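Local coordinates for L-arabinose ABC transporter, periplasmic L-arabinose-binding protein (PDB 4KZK) that binds beta-D-galactose and, as its name indicates, probably L-arabinose in the periplasm, and probably delivers them to an ABC transporter for uptake, at residues V122-V127 against D177-A182; P138-S143 against Y296-N301. One frame throughout, in Å; residues are numbered along the deposited sequence.

Contact 1. Residues V122-V127 against D177-A182; sequences VDDQLV and DQLPTA. With GAL (beta-D-galactopyranose), chain B.
Asp124 lays its carboxylate against the methyls of Leu179 and Thr181, one oxygen to each. Its OD2 lies 3.7 Å from CD2 of Leu179, and its OD1 lies 3.8 Å from CG2 of Thr181. The Asp124 and Leu179 side chains run at about a right angle to each other, and CD2 is the leucine atom that touches. No hydrogen bond joins the two segments: both meetings of Asp124 are methyl against carboxylate oxygen, and the polar bonds of the aspartate go elsewhere. Its OD1 accepts a hydrogen bond from O1 of the galactose (2.6 Å), while its OD2 forms a salt bridge with Lys44, which also hydrogen-bonds the sugar. With one oxygen on the sugar and the other on the lysine, rotation of the carboxylate is restrained.

The sugar lies in the interdomain cleft of a two-lobed periplasmic binding protein. Residues 122-127 leave the C-terminal end of strand 118-122 in one lobe; residues 177-182 lead into helix 180-195 of the other, with Leu179 at its N-cap position. Contact between them therefore bridges the cleft beside the anomeric hydroxyl, consistent with a closed, sugar-loaded form. Thr181 turns OG1 anti to its own N (chi1 -174°) and bonds it to Arg185, which also binds the galactose; CG2 is left to face Asp124 and, at 4.2 Å, O1 of the galactose. Further along the sugar, Asp123 OD1 takes a hydrogen bond from galactose O6 (2.6 Å), and the same oxygen is hydrogen-bonded by Trp50 and His294.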
ATOM      1  N   VAL A 122       0.895   9.778   6.377  1.00  9.44           N
ATOM      2  CA  VAL A 122       0.918   9.348   4.979  1.00  8.98           C
ATOM      3  C   VAL A 122       0.542   7.870   4.944  1.00  8.46           C
ATOM      4  O   VAL A 122       0.947   7.092   5.822  1.00  7.92           O
ATOM      5  CB  VAL A 122       2.281   9.674   4.308  1.00  9.02           C
ATOM      6  CG1 VAL A 122       3.422   8.882   4.910  1.00  8.66           C
ATOM      7  CG2 VAL A 122       2.199   9.504   2.803  1.00  9.13           C
ATOM      8  N   ASP A 123      -0.244   7.519   3.925  1.00  8.38           N
ATOM      9  CA  ASP A 123      -0.712   6.165   3.607  1.00  8.06           C
ATOM     10  C   ASP A 123      -1.789   5.664   4.540  1.00  8.44           C
ATOM     11  O   ASP A 123      -2.897   5.436   4.104  1.00  8.98           O
ATOM     12  CB  ASP A 123       0.448   5.178   3.503  1.00  7.66           C
ATOM     13  CG  ASP A 123       1.521   5.688   2.588  1.00  7.69           C
ATOM     14  OD1 ASP A 123       1.200   5.934   1.397  1.00  8.19           O
ATOM     15  OD2 ASP A 123       2.657   5.911   3.037  1.00  7.98           O
ATOM     16  N   ASP A 124      -1.459   5.535   5.820  1.00  8.27           N
ATOM     17  CA  ASP A 124      -2.316   4.920   6.805  1.00  8.99           C
ATOM     18  C   ASP A 124      -2.748   5.985   7.794  1.00  9.58           C
ATOM     19  O   ASP A 124      -1.943   6.484   8.572  1.00  9.80           O
ATOM     20  CB  ASP A 124      -1.607   3.792   7.522  1.00  8.73           C
ATOM     21  CG  ASP A 124      -1.138   2.662   6.595  1.00  8.60           C
ATOM     22  OD1 ASP A 124      -1.382   2.750   5.372  1.00  8.75           O
ATOM     23  OD2 ASP A 124      -0.526   1.698   7.120  1.00  8.65           O
ATOM     24  N   GLN A 125      -4.037   6.321   7.776  1.00 10.68           N
ATOM     25  CA  GLN A 125      -4.546   7.453   8.546  1.00 11.91           C
ATOM     26  C   GLN A 125      -4.663   7.122  10.024  1.00 12.38           C
ATOM     27  O   GLN A 125      -5.218   6.089  10.396  1.00 12.38           O
ATOM     28  CB  GLN A 125      -5.906   7.918   7.981  1.00 13.36           C
ATOM     29  CG  GLN A 125      -6.366   9.257   8.538  1.00 14.89           C
ATOM     30  CD  GLN A 125      -7.646   9.754   7.879  1.00 16.77           C
ATOM     31  OE1 GLN A 125      -8.429   8.963   7.312  1.00 18.09           O
ATOM     32  NE2 GLN A 125      -7.861  11.059   7.934  1.00 18.10           N
ATOM     33  N   LEU A 126      -4.163   8.021  10.874  1.00 12.85           N
ATOM     34  CA  LEU A 126      -4.197   7.808  12.322  1.00 13.69           C
ATOM     35  C   LEU A 126      -5.644   7.938  12.832  1.00 15.52           C
ATOM     36  O   LEU A 126      -6.422   8.748  12.307  1.00 16.23           O
ATOM     37  CB  LEU A 126      -3.273   8.809  13.023  1.00 13.66           C
ATOM     38  CG  LEU A 126      -1.777   8.729  12.679  1.00 12.99           C
ATOM     39  CD1 LEU A 126      -1.031   9.870  13.357  1.00 13.58           C
ATOM     40  CD2 LEU A 126      -1.192   7.397  13.074  1.00 12.59           C
ATOM     41  N   VAL A 127      -5.995   7.140  13.840  1.00 16.68           N
ATOM     42  CA  VAL A 127      -7.366   7.116  14.380  1.00 18.58           C
ATOM     43  C   VAL A 127      -7.363   7.081  15.893  1.00 20.00           C
ATOM     44  O   VAL A 127      -6.358   6.741  16.526  1.00 19.57           O
ATOM     45  CB  VAL A 127      -8.181   5.891  13.889  1.00 19.08           C
ATOM     46  CG1 VAL A 127      -8.248   5.859  12.371  1.00 18.64           C
ATOM     47  CG2 VAL A 127      -7.606   4.589  14.457  1.00 18.69           C
ATOM     48  N   ASP A 177      -8.330  -6.730   7.283  1.00 14.88           N
ATOM     49  CA  ASP A 177      -9.490  -5.856   7.410  1.00 15.78           C
ATOM     50  C   ASP A 177      -9.446  -4.909   8.603  1.00 16.25           C
ATOM     51  O   ASP A 177     -10.240  -3.967   8.665  1.00 16.79           O
ATOM     52  CB  ASP A 177     -10.786  -6.672   7.455  1.00 16.73           C
ATOM     53  CG  ASP A 177     -11.176  -7.243   6.094  1.00 16.91           C
ATOM     54  OD1 ASP A 177     -10.550  -6.925   5.068  1.00 16.21           O
ATOM     55  OD2 ASP A 177     -12.148  -8.010   6.033  1.00 18.94           O
ATOM     56  N   GLN A 178      -8.519  -5.135   9.532  1.00 16.24           N
ATOM     57  CA  GLN A 178      -8.364  -4.226  10.672  1.00 17.07           C
ATOM     58  C   GLN A 178      -7.836  -2.838  10.271  1.00 16.76           C
ATOM     59  O   GLN A 178      -7.952  -1.879  11.042  1.00 17.62           O
ATOM     60  CB  GLN A 178      -7.442  -4.843  11.706  1.00 17.93           C
ATOM     61  CG  GLN A 178      -6.001  -4.952  11.232  1.00 18.71           C
ATOM     62  CD  GLN A 178      -5.175  -5.859  12.104  1.00 20.33           C
ATOM     63  OE1 GLN A 178      -5.273  -7.101  12.030  1.00 21.51           O
ATOM     64  NE2 GLN A 178      -4.321  -5.257  12.908  1.00 22.04           N
ATOM     65  N   LEU A 179      -7.250  -2.726   9.082  1.00 14.90           N
ATOM     66  CA  LEU A 179      -6.779  -1.434   8.592  1.00 14.16           C
ATOM     67  C   LEU A 179      -7.713  -0.918   7.497  1.00 13.14           C
ATOM     68  O   LEU A 179      -7.794  -1.534   6.443  1.00 12.05           O
ATOM     69  CB  LEU A 179      -5.368  -1.566   8.059  1.00 14.13           C
ATOM     70  CG  LEU A 179      -4.715  -0.301   7.488  1.00 14.63           C
ATOM     71  CD1 LEU A 179      -4.464   0.730   8.588  1.00 15.61           C
ATOM     72  CD2 LEU A 179      -3.439  -0.630   6.739  1.00 14.23           C
ATOM     73  N   PRO A 180      -8.403   0.221   7.736  1.00 13.18           N
ATOM     74  CA  PRO A 180      -9.391   0.670   6.759  1.00 12.99           C
ATOM     75  C   PRO A 180      -8.904   0.734   5.312  1.00 12.16           C
ATOM     76  O   PRO A 180      -9.614   0.273   4.427  1.00 12.03           O
ATOM     77  CB  PRO A 180      -9.808   2.050   7.286  1.00 13.98           C
ATOM     78  CG  PRO A 180      -9.639   1.922   8.748  1.00 14.58           C
ATOM     79  CD  PRO A 180      -8.452   1.037   8.968  1.00 13.83           C
ATOM     80  N   THR A 181      -7.721   1.280   5.056  1.00 11.39           N
ATOM     81  CA  THR A 181      -7.287   1.405   3.666  1.00 10.67           C
ATOM     82  C   THR A 181      -7.126   0.030   3.041  1.00 10.14           C
ATOM     83  O   THR A 181      -7.428  -0.177   1.881  1.00  9.80           O
ATOM     84  CB  THR A 181      -6.020   2.292   3.497  1.00 10.39           C
ATOM     85  OG1 THR A 181      -5.744   2.489   2.103  1.00 10.20           O
ATOM     86  CG2 THR A 181      -4.802   1.673   4.167  1.00 10.15           C
ATOM     87  N   ALA A 182      -6.656  -0.945   3.808  1.00 10.09           N
ATOM     88  CA  ALA A 182      -6.541  -2.298   3.274  1.00  9.91           C
ATOM     89  C   ALA A 182      -7.902  -2.923   2.993  1.00 10.55           C
ATOM     90  O   ALA A 182      -8.097  -3.562   1.964  1.00 10.64           O
ATOM     91  CB  ALA A 182      -5.731  -3.187   4.224  1.00  9.97           C
TER
HETATM   92  C1  GAL B 600       0.269   1.254   2.771  1.00  7.50           C
HETATM   93  C2  GAL B 600       0.925  -0.026   2.260  1.00  7.29           C
HETATM   94  C3  GAL B 600       1.958   0.355   1.191  1.00  6.83           C
HETATM   95  C4  GAL B 600       1.296   1.213   0.116  1.00  6.84           C
HETATM   96  C5  GAL B 600       0.667   2.430   0.769  1.00  7.21           C
HETATM   97  C6  GAL B 600      -0.067   3.298  -0.245  1.00  7.36           C
HETATM   98  O1  GAL B 600      -0.760   0.870   3.662  1.00  7.68           O
HETATM   99  O2  GAL B 600       1.548  -0.667   3.349  1.00  7.86           O
HETATM  100  O3  GAL B 600       2.568  -0.808   0.618  1.00  6.75           O
HETATM  101  O4  GAL B 600       0.355   0.465  -0.614  1.00  6.31           O
HETATM  102  O5  GAL B 600      -0.310   1.982   1.698  1.00  7.66           O
HETATM  103  O6  GAL B 600      -0.651   4.426   0.386  1.00  7.64           O

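Contact 2. Residues P138-S143 against Y296-N301; sequences PHMGIS and YDTSVN
Asp297 is the first residue of 296-301 to touch the strand: its CB lies 4.2 Å from CE of Met140, a glancing contact at the border of the patch. One residue on, Thr298 carries most of the contact. Its CG2 is 3.7 Å from CE, 3.8 Å from SD and 3.9 Å from CB of Met140, so a single methyl sits against both the root and the far end of the thioether chain. Two torsions of the methionine explain this: CG stands anti to the backbone N (chi1 -176°), carrying the chain outward, and a bend at chi3 (-64°) turns CE across the threonine methyl. Thr298 OG1 takes no part, being hydrogen-bonded to the carbonyl oxygen of His294 one turn earlier in the helix. Further on, the backbone N of Asn301 closes a helical turn on Asp297 O (2.9 Å).

Strand 139-142 thus receives helix 291-308 on one face of the sheet, in the helix-on-sheet layering of an alpha/beta lobe. The Met140 side chain also touches Leu293 and His294 of that helix, and Val316 and Thr318 of the adjacent strand 315-324. With no polar bond across the segments and the threonine hydroxyl tied back to its own helix, cohesion here rests on van der Waals contact and exclusion of water between methyl and thioether groups.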
ATOM      1  N   PRO A 138      -3.182  16.361   9.114  1.00 18.15           N
ATOM      2  CA  PRO A 138      -3.322  16.309   7.658  1.00 17.25           C
ATOM      3  C   PRO A 138      -2.807  14.972   7.163  1.00 15.20           C
ATOM      4  O   PRO A 138      -1.810  14.469   7.685  1.00 14.58           O
ATOM      5  CB  PRO A 138      -2.421  17.446   7.177  1.00 18.14           C
ATOM      6  CG  PRO A 138      -1.434  17.610   8.283  1.00 18.40           C
ATOM      7  CD  PRO A 138      -2.198  17.372   9.530  1.00 18.51           C
ATOM      8  N   HIS A 139      -3.506  14.423   6.178  1.00 14.36           N
ATOM      9  CA  HIS A 139      -3.252  13.073   5.693  1.00 13.17           C
ATOM     10  C   HIS A 139      -3.172  13.017   4.175  1.00 13.16           C
ATOM     11  O   HIS A 139      -3.914  13.705   3.484  1.00 14.16           O
ATOM     12  CB  HIS A 139      -4.363  12.150   6.163  1.00 13.31           C
ATOM     13  CG  HIS A 139      -4.171  10.738   5.723  1.00 12.31           C
ATOM     14  ND1 HIS A 139      -3.174   9.933   6.234  1.00 11.43           N
ATOM     15  CD2 HIS A 139      -4.824   9.992   4.803  1.00 12.39           C
ATOM     16  CE1 HIS A 139      -3.205   8.764   5.624  1.00 10.90           C
ATOM     17  NE2 HIS A 139      -4.207   8.766   4.771  1.00 11.49           N
ATOM     18  N   MET A 140      -2.278  12.191   3.660  1.00 12.28           N
ATOM     19  CA  MET A 140      -2.288  11.846   2.247  1.00 12.27           C
ATOM     20  C   MET A 140      -2.276  10.348   2.112  1.00 11.21           C
ATOM     21  O   MET A 140      -1.425   9.684   2.716  1.00 10.78           O
ATOM     22  CB  MET A 140      -1.099  12.431   1.501  1.00 12.67           C
ATOM     23  CG  MET A 140      -1.166  12.151   0.010  1.00 13.15           C
ATOM     24  SD  MET A 140       0.221  12.735  -0.988  1.00 14.22           S
ATOM     25  CE  MET A 140       0.084  14.511  -0.773  1.00 15.48           C
ATOM     26  N   GLY A 141      -3.240   9.810   1.371  1.00 11.15           N
ATOM     27  CA  GLY A 141      -3.268   8.380   1.074  1.00 10.48           C
ATOM     28  C   GLY A 141      -3.834   8.163  -0.296  1.00 10.71           C
ATOM     29  O   GLY A 141      -3.998   9.122  -1.055  1.00 11.24           O
ATOM     30  N   ILE A 142      -4.146   6.911  -0.611  1.00 10.37           N
ATOM     31  CA  ILE A 142      -4.695   6.589  -1.909  1.00 10.91           C
ATOM     32  C   ILE A 142      -6.221   6.551  -1.838  1.00 11.97           C
ATOM     33  O   ILE A 142      -6.794   6.321  -0.770  1.00 11.83           O
ATOM     34  CB  ILE A 142      -4.130   5.268  -2.481  1.00 10.45           C
ATOM     35  CG1 ILE A 142      -4.652   4.015  -1.754  1.00 10.25           C
ATOM     36  CG2 ILE A 142      -2.621   5.310  -2.463  1.00  9.93           C
ATOM     37  CD1 ILE A 142      -4.214   2.725  -2.397  1.00 10.16           C
ATOM     38  N   SER A 143      -6.871   6.756  -2.983  1.00 11.09           N
ATOM     39  CA  SER A 143      -8.326   6.580  -3.082  1.00 11.98           C
ATOM     40  C   SER A 143      -8.639   5.089  -3.133  1.00 11.07           C
ATOM     41  O   SER A 143      -8.803   4.496  -4.195  1.00 10.86           O
ATOM     42  CB  SER A 143      -8.891   7.321  -4.309  1.00 12.85           C
ATOM     43  OG  SER A 143     -10.317   7.426  -4.170  1.00 14.96           O
ATOM     44  N   TYR A 296       7.368  13.607  -1.924  1.00 15.48           N
ATOM     45  CA  TYR A 296       7.825  14.980  -2.199  1.00 16.85           C
ATOM     46  C   TYR A 296       6.743  15.986  -1.769  1.00 17.51           C
ATOM     47  O   TYR A 296       7.054  16.919  -1.014  1.00 18.10           O
ATOM     48  CB  TYR A 296       8.251  15.097  -3.675  1.00 17.37           C
ATOM     49  CG  TYR A 296       8.904  16.394  -4.086  1.00 19.18           C
ATOM     50  CD1 TYR A 296       8.138  17.494  -4.349  1.00 20.24           C
ATOM     51  CD2 TYR A 296      10.279  16.481  -4.224  1.00 19.77           C
ATOM     52  CE1 TYR A 296       8.711  18.690  -4.735  1.00 21.56           C
ATOM     53  CE2 TYR A 296      10.888  17.678  -4.610  1.00 21.33           C
ATOM     54  CZ  TYR A 296      10.095  18.781  -4.857  1.00 22.14           C
ATOM     55  OH  TYR A 296      10.656  19.985  -5.255  1.00 24.18           O
ATOM     56  N   ASP A 297       5.492  15.797  -2.185  1.00 17.64           N
ATOM     57  CA  ASP A 297       4.437  16.800  -1.903  1.00 18.54           C
ATOM     58  C   ASP A 297       4.078  16.879  -0.426  1.00 17.94           C
ATOM     59  O   ASP A 297       3.792  17.958   0.094  1.00 18.62           O
ATOM     60  CB  ASP A 297       3.161  16.569  -2.719  1.00 19.34           C
ATOM     61  CG  ASP A 297       3.344  16.890  -4.185  1.00 20.98           C
ATOM     62  OD1 ASP A 297       4.489  17.123  -4.593  1.00 22.76           O
ATOM     63  OD2 ASP A 297       2.331  16.905  -4.903  1.00 23.16           O
ATOM     64  N   THR A 298       4.078  15.744   0.260  1.00 16.71           N
ATOM     65  CA  THR A 298       3.859  15.763   1.692  1.00 16.50           C
ATOM     66  C   THR A 298       4.972  16.562   2.370  1.00 17.07           C
ATOM     67  O   THR A 298       4.700  17.388   3.250  1.00 17.33           O
ATOM     68  CB  THR A 298       3.852  14.348   2.281  1.00 15.35           C
ATOM     69  OG1 THR A 298       5.046  13.666   1.869  1.00 15.13           O
ATOM     70  CG2 THR A 298       2.591  13.589   1.843  1.00 14.85           C
ATOM     71  N   SER A 299       6.218  16.328   1.963  1.00 17.11           N
ATOM     72  CA  SER A 299       7.357  16.987   2.598  1.00 17.77           C
ATOM     73  C   SER A 299       7.307  18.500   2.358  1.00 18.99           C
ATOM     74  O   SER A 299       7.630  19.289   3.252  1.00 19.77           O
ATOM     75  CB  SER A 299       8.686  16.401   2.096  1.00 17.62           C
ATOM     76  OG  SER A 299       8.857  15.037   2.467  1.00 17.01           O
ATOM     77  N   VAL A 300       6.888  18.904   1.164  1.00 19.37           N
ATOM     78  CA  VAL A 300       6.720  20.340   0.882  1.00 20.69           C
ATOM     79  C   VAL A 300       5.574  20.946   1.696  1.00 21.20           C
ATOM     80  O   VAL A 300       5.718  22.059   2.240  1.00 22.32           O
ATOM     81  CB  VAL A 300       6.546  20.604  -0.631  1.00 21.04           C
ATOM     82  CG1 VAL A 300       6.110  22.042  -0.900  1.00 22.32           C
ATOM     83  CG2 VAL A 300       7.854  20.299  -1.348  1.00 20.96           C
ATOM     84  N   ASN A 301       4.453  20.235   1.788  1.00 20.82           N
ATOM     85  CA  ASN A 301       3.337  20.681   2.603  1.00 21.01           C
ATOM     86  C   ASN A 301       3.788  20.883   4.046  1.00 20.88           C
ATOM     87  O   ASN A 301       3.483  21.918   4.646  1.00 21.39           O
ATOM     88  CB  ASN A 301       2.162  19.698   2.529  1.00 20.64           C
ATOM     89  CG  ASN A 301       1.440  19.740   1.191  1.00 20.95           C
ATOM     90  OD1 ASN A 301       1.519  20.721   0.442  1.00 22.33           O
ATOM     91  ND2 ASN A 301       0.704  18.681   0.896  1.00 20.22           N
TER

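Overall arrangement
From the N terminus, the chain first reaches 122-127 and then 138-143, both in the same lobe. The first closure comes at 177-182, where contact 1 ends a loop of about 50 residues and ties this lobe to the other across the cleft. The chain next builds most of the second lobe and returns at 296-301, where contact 2 closes a separation of about 150 residues within the first lobe. The two closures cross, since their segments alternate. Their centres lie 14 Å apart, yet they meet directly: Asp123 N is 2.7 Å from Met140 O, a probable hydrogen bond linking the sugar-binding loop to the strand packed on helix 291-308.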